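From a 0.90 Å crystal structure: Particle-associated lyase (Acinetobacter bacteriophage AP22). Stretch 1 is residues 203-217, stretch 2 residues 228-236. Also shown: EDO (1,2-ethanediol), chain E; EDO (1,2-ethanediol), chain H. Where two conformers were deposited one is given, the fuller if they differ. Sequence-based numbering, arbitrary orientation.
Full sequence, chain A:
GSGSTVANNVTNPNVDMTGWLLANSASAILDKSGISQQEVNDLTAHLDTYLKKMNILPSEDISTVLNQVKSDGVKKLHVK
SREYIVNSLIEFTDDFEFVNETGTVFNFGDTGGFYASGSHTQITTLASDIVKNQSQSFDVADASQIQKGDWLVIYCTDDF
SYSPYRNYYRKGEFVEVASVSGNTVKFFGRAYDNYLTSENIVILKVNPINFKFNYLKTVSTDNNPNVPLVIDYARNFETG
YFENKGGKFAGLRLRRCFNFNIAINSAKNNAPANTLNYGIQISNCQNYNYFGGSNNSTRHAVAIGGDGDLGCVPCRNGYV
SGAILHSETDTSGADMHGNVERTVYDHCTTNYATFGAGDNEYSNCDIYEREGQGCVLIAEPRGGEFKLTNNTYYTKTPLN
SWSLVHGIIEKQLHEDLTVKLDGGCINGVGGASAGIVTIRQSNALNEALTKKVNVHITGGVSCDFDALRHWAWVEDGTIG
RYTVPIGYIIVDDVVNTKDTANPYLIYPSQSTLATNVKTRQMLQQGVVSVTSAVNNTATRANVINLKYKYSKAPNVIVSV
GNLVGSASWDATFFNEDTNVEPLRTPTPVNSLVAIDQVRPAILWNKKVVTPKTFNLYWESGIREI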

ATOM      1  N   ILE A 203     -25.514  24.417 -11.297  1.00  5.69           N
ATOM      2  CA  ILE A 203     -24.915  24.417  -9.975  1.00  5.61           C
ATOM      3  C   ILE A 203     -26.038  24.127  -8.957  1.00  5.58           C
ATOM      4  O   ILE A 203     -26.996  24.900  -8.864  1.00  6.49           O
ATOM      5  N   LEU A 204     -25.905  23.023  -8.256  1.00  5.35           N
ATOM      6  CA  LEU A 204     -26.833  22.607  -7.230  1.00  5.68           C
ATOM      7  C   LEU A 204     -26.236  22.895  -5.853  1.00  5.37           C
ATOM      8  O   LEU A 204     -25.024  22.841  -5.684  1.00  6.19           O
ATOM      9  N   LYS A 205     -27.100  23.134  -4.871  0.75  5.34           N
ATOM     10  CA  LYS A 205     -26.708  23.205  -3.481  0.75  5.46           C
ATOM     11  C   LYS A 205     -27.365  22.077  -2.724  0.75  5.38           C
ATOM     12  O   LYS A 205     -28.601  21.898  -2.885  0.75  6.22           O
ATOM     13  N   VAL A 206     -26.613  21.372  -1.901  1.00  5.28           N
ATOM     14  CA  VAL A 206     -27.107  20.212  -1.158  1.00  5.54           C
ATOM     15  C   VAL A 206     -27.361  20.564   0.287  1.00  5.96           C
ATOM     16  O   VAL A 206     -26.570  21.222   0.932  1.00  8.08           O
ATOM     17  N   ASN A 207     -28.478  20.031   0.803  0.73  6.90           N
ATOM     18  CA  ASN A 207     -28.804  20.068   2.238  0.73  7.47           C
ATOM     19  C   ASN A 207     -28.725  18.625   2.711  0.73  6.84           C
ATOM     20  O   ASN A 207     -29.644  17.850   2.405  0.73  7.93           O
ATOM     21  N   PRO A 208     -27.637  18.211   3.333  1.00  6.65           N
ATOM     22  CA  PRO A 208     -27.407  16.790   3.614  1.00  6.75           C
ATOM     23  C   PRO A 208     -28.269  16.271   4.772  1.00  6.03           C
ATOM     24  O   PRO A 208     -28.648  17.043   5.662  1.00  8.42           O
ATOM     25  N   ILE A 209     -28.477  14.963   4.774  1.00  5.45           N
ATOM     26  CA  ILE A 209     -29.138  14.271   5.896  1.00  5.60           C
ATOM     27  C   ILE A 209     -28.096  13.552   6.751  1.00  5.46           C
ATOM     28  O   ILE A 209     -27.117  13.010   6.243  1.00  5.62           O
ATOM     29  N   ASN A 210     -28.370  13.492   8.076  0.88  5.55           N
ATOM     30  CA  ASN A 210     -27.575  12.707   9.008  0.88  5.60           C
ATOM     31  C   ASN A 210     -28.455  11.578   9.597  0.88  5.41           C
ATOM     32  O   ASN A 210     -29.130  11.764  10.615  0.88  6.01           O
ATOM     33  N   PHE A 211     -28.475  10.454   8.903  1.00  5.52           N
ATOM     34  CA  PHE A 211     -29.243   9.269   9.226  1.00  5.63           C
ATOM     35  C   PHE A 211     -28.298   8.250   9.827  1.00  5.92           C
ATOM     36  O   PHE A 211     -27.353   7.840   9.160  1.00  8.06           O
ATOM     37  N   LYS A 212     -28.523   7.886  11.085  1.00  5.99           N
ATOM     38  CA  LYS A 212     -27.590   7.070  11.878  0.56  6.95           C
ATOM     39  C   LYS A 212     -28.258   5.822  12.395  1.00  5.66           C
ATOM     40  O   LYS A 212     -29.462   5.795  12.692  1.00  6.04           O
ATOM     41  N   PHE A 213     -27.436   4.791  12.588  1.00  5.84           N
ATOM     42  CA  PHE A 213     -27.892   3.571  13.234  1.00  5.58           C
ATOM     43  C   PHE A 213     -26.661   2.855  13.776  1.00  5.43           C
ATOM     44  O   PHE A 213     -25.609   2.822  13.138  1.00  5.98           O
ATOM     45  N   ASN A 214     -26.811   2.229  14.940  1.00  5.61           N
ATOM     46  CA  ASN A 214     -25.808   1.327  15.459  1.00  5.76           C
ATOM     47  C   ASN A 214     -25.828  -0.017  14.730  1.00  6.09           C
ATOM     48  O   ASN A 214     -24.783  -0.658  14.516  1.00  7.92           O
ATOM     49  N   TYR A 215     -27.022  -0.467  14.379  1.00  5.79           N
ATOM     50  CA  TYR A 215     -27.315  -1.821  13.919  1.00  6.04           C
ATOM     51  C   TYR A 215     -28.600  -1.715  13.123  1.00  5.97           C
ATOM     52  O   TYR A 215     -29.585  -1.177  13.644  1.00  7.28           O
ATOM     53  N   LEU A 216     -28.581  -2.246  11.912  0.65  5.54           N
ATOM     54  CA  LEU A 216     -29.801  -2.259  11.095  0.65  5.70           C
ATOM     55  C   LEU A 216     -29.773  -3.591  10.369  0.65  5.45           C
ATOM     56  O   LEU A 216     -28.792  -3.900   9.664  0.65  8.05           O
ATOM     57  N   LYS A 217     -30.802  -4.413  10.547  1.00  5.58           N
ATOM     58  CA  LYS A 217     -30.921  -5.732   9.944  1.00  5.34           C
ATOM     59  C   LYS A 217     -32.318  -5.816   9.321  1.00  5.32           C
ATOM     60  O   LYS A 217     -33.322  -5.507   9.963  1.00  5.95           O
ATOM     61  N   PRO A 228     -33.057  -2.342   0.331  1.00  5.15           N
ATOM     62  CA  PRO A 228     -33.462  -2.259   1.727  1.00  5.39           C
ATOM     63  C   PRO A 228     -33.103  -0.981   2.445  1.00  5.04           C
ATOM     64  O   PRO A 228     -33.893  -0.453   3.212  1.00  5.67           O
ATOM     65  N   LEU A 229     -31.871  -0.479   2.210  1.00  5.02           N
ATOM     66  CA  LEU A 229     -31.515   0.855   2.680  1.00  5.22           C
ATOM     67  C   LEU A 229     -30.769   1.593   1.553  1.00  4.98           C
ATOM     68  O   LEU A 229     -29.777   1.089   1.015  1.00  5.02           O
ATOM     69  N   VAL A 230     -31.237   2.809   1.272  1.00  5.07           N
ATOM     70  CA  VAL A 230     -30.496   3.792   0.488  1.00  4.98           C
ATOM     71  C   VAL A 230     -30.212   4.982   1.419  1.00  4.72           C
ATOM     72  O   VAL A 230     -31.117   5.465   2.096  1.00  5.47           O
ATOM     73  N   ILE A 231     -28.953   5.454   1.402  1.00  4.77           N
ATOM     74  CA  ILE A 231     -28.563   6.732   1.998  1.00  4.92           C
ATOM     75  C   ILE A 231     -28.134   7.622   0.838  1.00  4.69           C
ATOM     76  O   ILE A 231     -27.268   7.225   0.064  1.00  5.24           O
ATOM     77  N   ASP A 232     -28.769   8.796   0.721  1.00  4.90           N
ATOM     78  CA  ASP A 232     -28.631   9.663  -0.439  1.00  4.78           C
ATOM     79  C   ASP A 232     -28.367  11.087   0.039  1.00  4.78           C
ATOM     80  O   ASP A 232     -29.040  11.560   0.964  1.00  5.37           O
ATOM     81  N   TYR A 233     -27.388  11.769  -0.559  1.00  4.53           N
ATOM     82  CA  TYR A 233     -27.089  13.153  -0.212  1.00  4.68           C
ATOM     83  C   TYR A 233     -26.762  13.293   1.308  1.00  4.73           C
ATOM     84  O   TYR A 233     -27.370  14.048   2.063  1.00  5.31           O
ATOM     85  N   ALA A 234     -25.709  12.564   1.697  1.00  4.91           N
ATOM     86  CA  ALA A 234     -25.122  12.654   3.023  1.00  4.91           C
ATOM     87  C   ALA A 234     -23.608  12.857   2.860  1.00  4.88           C
ATOM     88  O   ALA A 234     -23.006  12.423   1.881  1.00  4.85           O
ATOM     89  N   ARG A 235     -22.997  13.498   3.869  1.00  5.63           N
ATOM     90  CA  ARG A 235     -21.556  13.745   3.846  0.51  5.32           C
ATOM     91  C   ARG A 235     -20.930  13.495   5.219  1.00  5.53           C
ATOM     92  O   ARG A 235     -21.570  13.620   6.264  1.00  6.60           O
ATOM     93  N   ASN A 236     -19.638  13.204   5.250  0.54  5.68           N
ATOM     94  CA  ASN A 236     -18.824  13.199   6.453  0.54  5.91           C
ATOM     95  C   ASN A 236     -19.308  12.177   7.482  0.54  5.80           C
ATOM     96  O   ASN A 236     -19.625  12.526   8.621  0.54  7.34           O
TER

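The two stretches bury 540 Å² between them. Their backbones come closest near Pro-208 and Ala-234. There the CA atoms of Pro-208 and Ala-234 lie 4.8 Å apart, and Ile-209 N donates a hydrogen bond to Tyr-233 O at 3.1 Å. The same carbonyl receives a CA-H...O contact, with Pro-208 CA 3.2 Å from Tyr-233 O. Proline has no amide hydrogen; here its CA-H and the N-H of Ile-209 both face Tyr-233 O. Farther along, the strands 211-213 and 229-232 diverge, their axes approaching no nearer than 9.7 Å, and large apolar side chains fill the space.

Leu-229 is the principal bump here. Its CB points toward the other stretch, and its t, p rotamer (chi1 175°, chi2 62°) spreads two methyl groups into a hollow lined by three residues. Leu-229 CD1 lies 3.8 Å from Phe-211 CE2; Leu-229 CD2 lies 3.7 Å from Phe-213 CE1 and 3.8 Å from Leu-216 CD2. A forked leucine suits this place, since its two methyls together fill the pocket; both meet Phe-211, and CD2 also packs on Phe-213 and Leu-216. Leu-216 answers with the same t, p shape. Phe-211 (chi1 t) and Phe-213 (chi1 p) both point toward stretch 2, while Lys-212, between them, turns away and remains partly exposed, the usual alternation of a strand.

Ile-231 starts sideways, but its m, t rotamer extends the chain so that its end comes nearer. Ile-231 CD1 reaches the edge of the Phe-213 ring, 4.3 Å from Phe-213 CE1, and Ile-231 CG1 lies 4.5 Å from Phe-211 CD2. An extended branch lets a side chain that starts sideways still reach both rings.

Beyond the backbone contact, Tyr-233 fills the other hollow and has the largest area covered by the opposing stretch, 95 Å². Its backbone is left-handed (phi/psi 57/60), and its side chain (chi1 -83°, m) points toward the strand 203-207. Val-206, in the t rotamer, sets CG1 3.6 Å from Tyr-233 CD1, and Leu-204 CD1 lies 3.9 Å from Tyr-233 OH. That hydroxyl is hydrogen-bonded elsewhere in the structure, so the ring can be buried without stranding a polar group.

Where the backbones come closest, a small side chain fits: the methyl of Ala-234 has its CB 3.3 Å from Ile-209 O and 4.3 Å from Ile-209 CG2. Arg-235, extended beyond chi1, brings NE 4.0 Å from Pro-208 CG, an apolar ring beside a partly exposed arginine.

Solvent completes the fit. Water 1 donates to Ile-209 O (2.7 Å) and accepts from Arg-235 N (3.0 Å), bridging the stretches where their backbones do not bond directly. The chain E ethanediol, probably from the crystallisation liquor, accepts from Phe-211 N through O1 (2.9 Å) and donates from O1 to Ile-209 O (2.9 Å); its C1 rests 3.8 Å from Ile-231 CG2. The chain H ethanediol donates from O2 to Arg-235 O at 2.8 Å.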

ATOM      1  CB  ILE A 203     -24.231  25.743  -9.647  1.00  6.25           C
ATOM      2  CG1 ILE A 203     -23.205  26.174 -10.704  1.00  6.88           C
ATOM      3  CG2 ILE A 203     -23.613  25.707  -8.258  1.00  7.29           C
ATOM      4  CD1 ILE A 203     -22.034  25.219 -10.892  1.00  7.51           C
ATOM      5  CB  LEU A 204     -27.165  21.122  -7.302  1.00  6.00           C
ATOM      6  CG  LEU A 204     -27.394  20.547  -8.704  1.00  6.24           C
ATOM      7  CD1 LEU A 204     -27.640  19.047  -8.643  1.00  7.30           C
ATOM      8  CD2 LEU A 204     -28.545  21.267  -9.422  1.00  7.34           C
ATOM      9  CB  LYS A 205     -27.099  24.579  -2.893  0.75  6.67           C
ATOM     10  CG  LYS A 205     -26.741  24.741  -1.442  0.75  7.55           C
ATOM     11  CD  LYS A 205     -26.871  26.149  -0.958  0.75  9.64           C
ATOM     12  CE  LYS A 205     -26.774  26.250   0.560  0.75  9.10           C
ATOM     13  NZ  LYS A 205     -26.595  27.652   1.011  0.75 12.00           N
ATOM     14  CB  VAL A 206     -26.086  19.048  -1.255  1.00  5.68           C
ATOM     15  CG1 VAL A 206     -26.622  17.807  -0.555  1.00  5.94           C
ATOM     16  CG2 VAL A 206     -25.734  18.738  -2.702  1.00  6.92           C
ATOM     17  CB  ASN A 207     -30.227  20.630   2.392  0.73 10.30           C
ATOM     18  CG  ASN A 207     -30.638  20.786   3.839  0.73 14.55           C
ATOM     19  OD1 ASN A 207     -29.951  20.299   4.692  0.73 21.21           O
ATOM     20  ND2 ASN A 207     -31.772  21.460   4.059  0.73 21.41           N
ATOM     21  CB  PRO A 208     -25.931  16.747   3.968  1.00  8.09           C
ATOM     22  CG  PRO A 208     -25.664  18.112   4.611  1.00  9.29           C
ATOM     23  CD  PRO A 208     -26.483  19.036   3.766  1.00  7.87           C
ATOM     24  CB  ILE A 209     -30.188  13.273   5.385  1.00  5.98           C
ATOM     25  CG1 ILE A 209     -31.101  12.808   6.543  1.00  6.53           C
ATOM     26  CG2 ILE A 209     -29.583  12.066   4.644  1.00  6.07           C
ATOM     27  CD1 ILE A 209     -32.331  12.022   6.086  1.00  7.57           C
ATOM     28  CB  ASN A 210     -26.956  13.586  10.101  0.88  6.21           C
ATOM     29  CG  ASN A 210     -25.877  12.839  10.872  0.88  6.49           C
ATOM     30  OD1 ASN A 210     -25.720  11.654  10.708  0.88  7.40           O
ATOM     31  ND2 ASN A 210     -25.129  13.538  11.716  0.88  7.83           N
ATOM     32  CB  PHE A 211     -29.898   8.730   7.967  1.00  6.60           C
ATOM     33  CG  PHE A 211     -30.687   7.462   8.197  1.00  6.18           C
ATOM     34  CD1 PHE A 211     -31.969   7.519   8.693  1.00  6.92           C
ATOM     35  CD2 PHE A 211     -30.161   6.206   7.919  1.00  6.47           C
ATOM     36  CE1 PHE A 211     -32.726   6.371   8.931  1.00  7.07           C
ATOM     37  CE2 PHE A 211     -30.885   5.063   8.113  1.00  7.10           C
ATOM     38  CZ  PHE A 211     -32.181   5.147   8.629  1.00  7.17           C
ATOM     39  CB  LYS A 212     -27.067   7.891  13.103  0.56  7.36           C
ATOM     40  CG  LYS A 212     -26.343   9.148  12.641  0.56  9.32           C
ATOM     41  CD  LYS A 212     -25.743   9.820  13.850  0.56 13.64           C
ATOM     42  CE  LYS A 212     -24.583   9.049  14.486  0.56 16.99           C
ATOM     43  NZ  LYS A 212     -23.935   9.927  15.554  0.56 21.38           N
ATOM     44  CB  PHE A 213     -28.668   2.651  12.283  1.00  5.91           C
ATOM     45  CG  PHE A 213     -27.958   2.358  10.974  1.00  6.17           C
ATOM     46  CD1 PHE A 213     -28.160   3.206   9.906  1.00  8.74           C
ATOM     47  CD2 PHE A 213     -27.132   1.272  10.806  1.00  5.77           C
ATOM     48  CE1 PHE A 213     -27.544   2.995   8.696  1.00 10.07           C
ATOM     49  CE2 PHE A 213     -26.503   1.045   9.594  1.00  6.38           C
ATOM     50  CZ  PHE A 213     -26.682   1.922   8.540  1.00  8.07           C
ATOM     51  CB  ASN A 214     -25.977   1.107  16.960  1.00  6.01           C
ATOM     52  CG  ASN A 214     -27.289   0.465  17.327  1.00  5.81           C
ATOM     53  OD1 ASN A 214     -28.324   0.752  16.738  1.00  5.92           O
ATOM     54  ND2 ASN A 214     -27.295  -0.450  18.292  1.00  8.28           N
ATOM     55  CB  TYR A 215     -27.531  -2.703  15.136  1.00  6.17           C
ATOM     56  CG  TYR A 215     -27.968  -4.126  14.908  1.00  5.99           C
ATOM     57  CD1 TYR A 215     -29.297  -4.466  14.765  1.00  6.63           C
ATOM     58  CD2 TYR A 215     -27.022  -5.144  14.875  1.00  6.28           C
ATOM     59  CE1 TYR A 215     -29.688  -5.773  14.563  1.00  6.92           C
ATOM     60  CE2 TYR A 215     -27.401  -6.457  14.703  1.00  6.51           C
ATOM     61  CZ  TYR A 215     -28.739  -6.783  14.552  1.00  6.20           C
ATOM     62  OH  TYR A 215     -29.195  -8.079  14.464  1.00  7.45           O
ATOM     63  CB  LEU A 216     -29.821  -1.041  10.205  0.65  6.39           C
ATOM     64  CG  LEU A 216     -30.991  -0.969   9.236  0.65  6.52           C
ATOM     65  CD1 LEU A 216     -32.310  -1.005   9.948  0.65  7.17           C
ATOM     66  CD2 LEU A 216     -30.907   0.278   8.337  0.65  7.65           C
ATOM     67  CB  LYS A 217     -30.705  -6.825  10.966  1.00  5.84           C
ATOM     68  CG  LYS A 217     -30.764  -8.245  10.406  1.00  6.13           C
ATOM     69  CD  LYS A 217     -30.332  -9.302  11.403  1.00  6.79           C
ATOM     70  CE  LYS A 217     -30.569 -10.693  10.878  1.00  7.81           C
ATOM     71  NZ  LYS A 217     -30.046 -11.711  11.811  1.00  9.06           N
ATOM     72  CB  PRO A 228     -32.781  -3.532   2.296  1.00  7.13           C
ATOM     73  CG  PRO A 228     -32.753  -4.500   1.164  1.00  7.45           C
ATOM     74  CD  PRO A 228     -32.538  -3.668  -0.031  1.00  5.69           C
ATOM     75  CB  LEU A 229     -30.627   0.835   3.896  1.00  5.96           C
ATOM     76  CG  LEU A 229     -30.115   2.216   4.380  1.00  6.44           C
ATOM     77  CD1 LEU A 229     -31.245   3.132   4.804  1.00  6.90           C
ATOM     78  CD2 LEU A 229     -29.093   2.027   5.478  1.00  7.83           C
ATOM     79  CB  VAL A 230     -31.256   4.273  -0.747  1.00  5.12           C
ATOM     80  CG1 VAL A 230     -30.353   5.232  -1.570  1.00  5.68           C
ATOM     81  CG2 VAL A 230     -31.743   3.101  -1.588  1.00  5.91           C
ATOM     82  CB  ILE A 231     -27.441   6.570   3.020  1.00  5.63           C
ATOM     83  CG1 ILE A 231     -27.832   5.653   4.157  1.00  6.57           C
ATOM     84  CG2 ILE A 231     -26.956   7.924   3.503  1.00  6.80           C
ATOM     85  CD1 ILE A 231     -26.712   5.289   5.102  1.00  8.62           C
ATOM     86  CB  ASP A 232     -29.919   9.547  -1.253  1.00  5.18           C
ATOM     87  CG  ASP A 232     -29.938  10.111  -2.648  1.00  5.54           C
ATOM     88  OD1 ASP A 232     -29.066  10.888  -3.038  1.00  6.52           O
ATOM     89  OD2 ASP A 232     -30.901   9.696  -3.401  1.00  6.70           O
ATOM     90  CB  TYR A 233     -28.134  14.148  -0.651  1.00  4.95           C
ATOM     91  CG  TYR A 233     -28.032  14.615  -2.094  1.00  4.78           C
ATOM     92  CD1 TYR A 233     -26.818  14.906  -2.701  1.00  4.88           C
ATOM     93  CD2 TYR A 233     -29.188  14.881  -2.824  1.00  5.73           C
ATOM     94  CE1 TYR A 233     -26.755  15.415  -4.000  1.00  4.96           C
ATOM     95  CE2 TYR A 233     -29.129  15.403  -4.117  1.00  6.06           C
ATOM     96  CZ  TYR A 233     -27.902  15.670  -4.714  1.00  5.39           C
ATOM     97  OH  TYR A 233     -27.789  16.174  -5.976  1.00  6.23           O
ATOM     98  CB  ALA A 234     -25.397  11.421   3.862  1.00  5.37           C
ATOM     99  CB  ARG A 235     -21.219  15.148   3.343  0.51  5.99           C
ATOM    100  CG  ARG A 235     -21.709  16.349   4.145  0.51  6.72           C
ATOM    101  CD  ARG A 235     -21.120  17.695   3.729  0.51  7.88           C
ATOM    102  NE  ARG A 235     -21.758  18.852   4.346  0.51  9.23           N
ATOM    103  CZ  ARG A 235     -21.520  20.150   4.125  0.51 11.59           C
ATOM    104  NH1 ARG A 235     -20.641  20.468   3.243  0.51 13.59           N
ATOM    105  NH2 ARG A 235     -22.210  21.077   4.795  0.51 16.39           N
ATOM    106  CB  ASN A 236     -18.768  14.597   7.126  0.54  7.91           C
ATOM    107  CG  ASN A 236     -18.254  15.656   6.212  0.54  7.64           C
ATOM    108  OD1 ASN A 236     -17.416  15.406   5.405  0.54 12.01           O
ATOM    109  ND2 ASN A 236     -18.808  16.852   6.238  0.54  9.99           N
TER
HETATM  110  C1  EDO E 803     -25.684   9.424   6.724  1.00  6.39           C
HETATM  111  O1  EDO E 803     -26.880  10.173   6.556  1.00  6.18           O
HETATM  112  C2  EDO E 803     -24.955   9.950   7.937  1.00  7.08           C
HETATM  113  O2  EDO E 803     -24.548  11.284   7.642  1.00  7.82           O
HETATM  114  C1  EDO H 806     -22.396  15.645   8.656  1.00 16.57           C
HETATM  115  O1  EDO H 806     -23.617  15.959   7.931  0.80 17.24           O
HETATM  116  C2  EDO H 806     -22.355  14.372   9.430  1.00 10.68           C
HETATM  117  O2  EDO H 806     -22.762  13.194   8.722  0.80  7.91           O
HETATM  118  O   HOH W   1     -24.551  13.852   6.383  0.47  5.48           O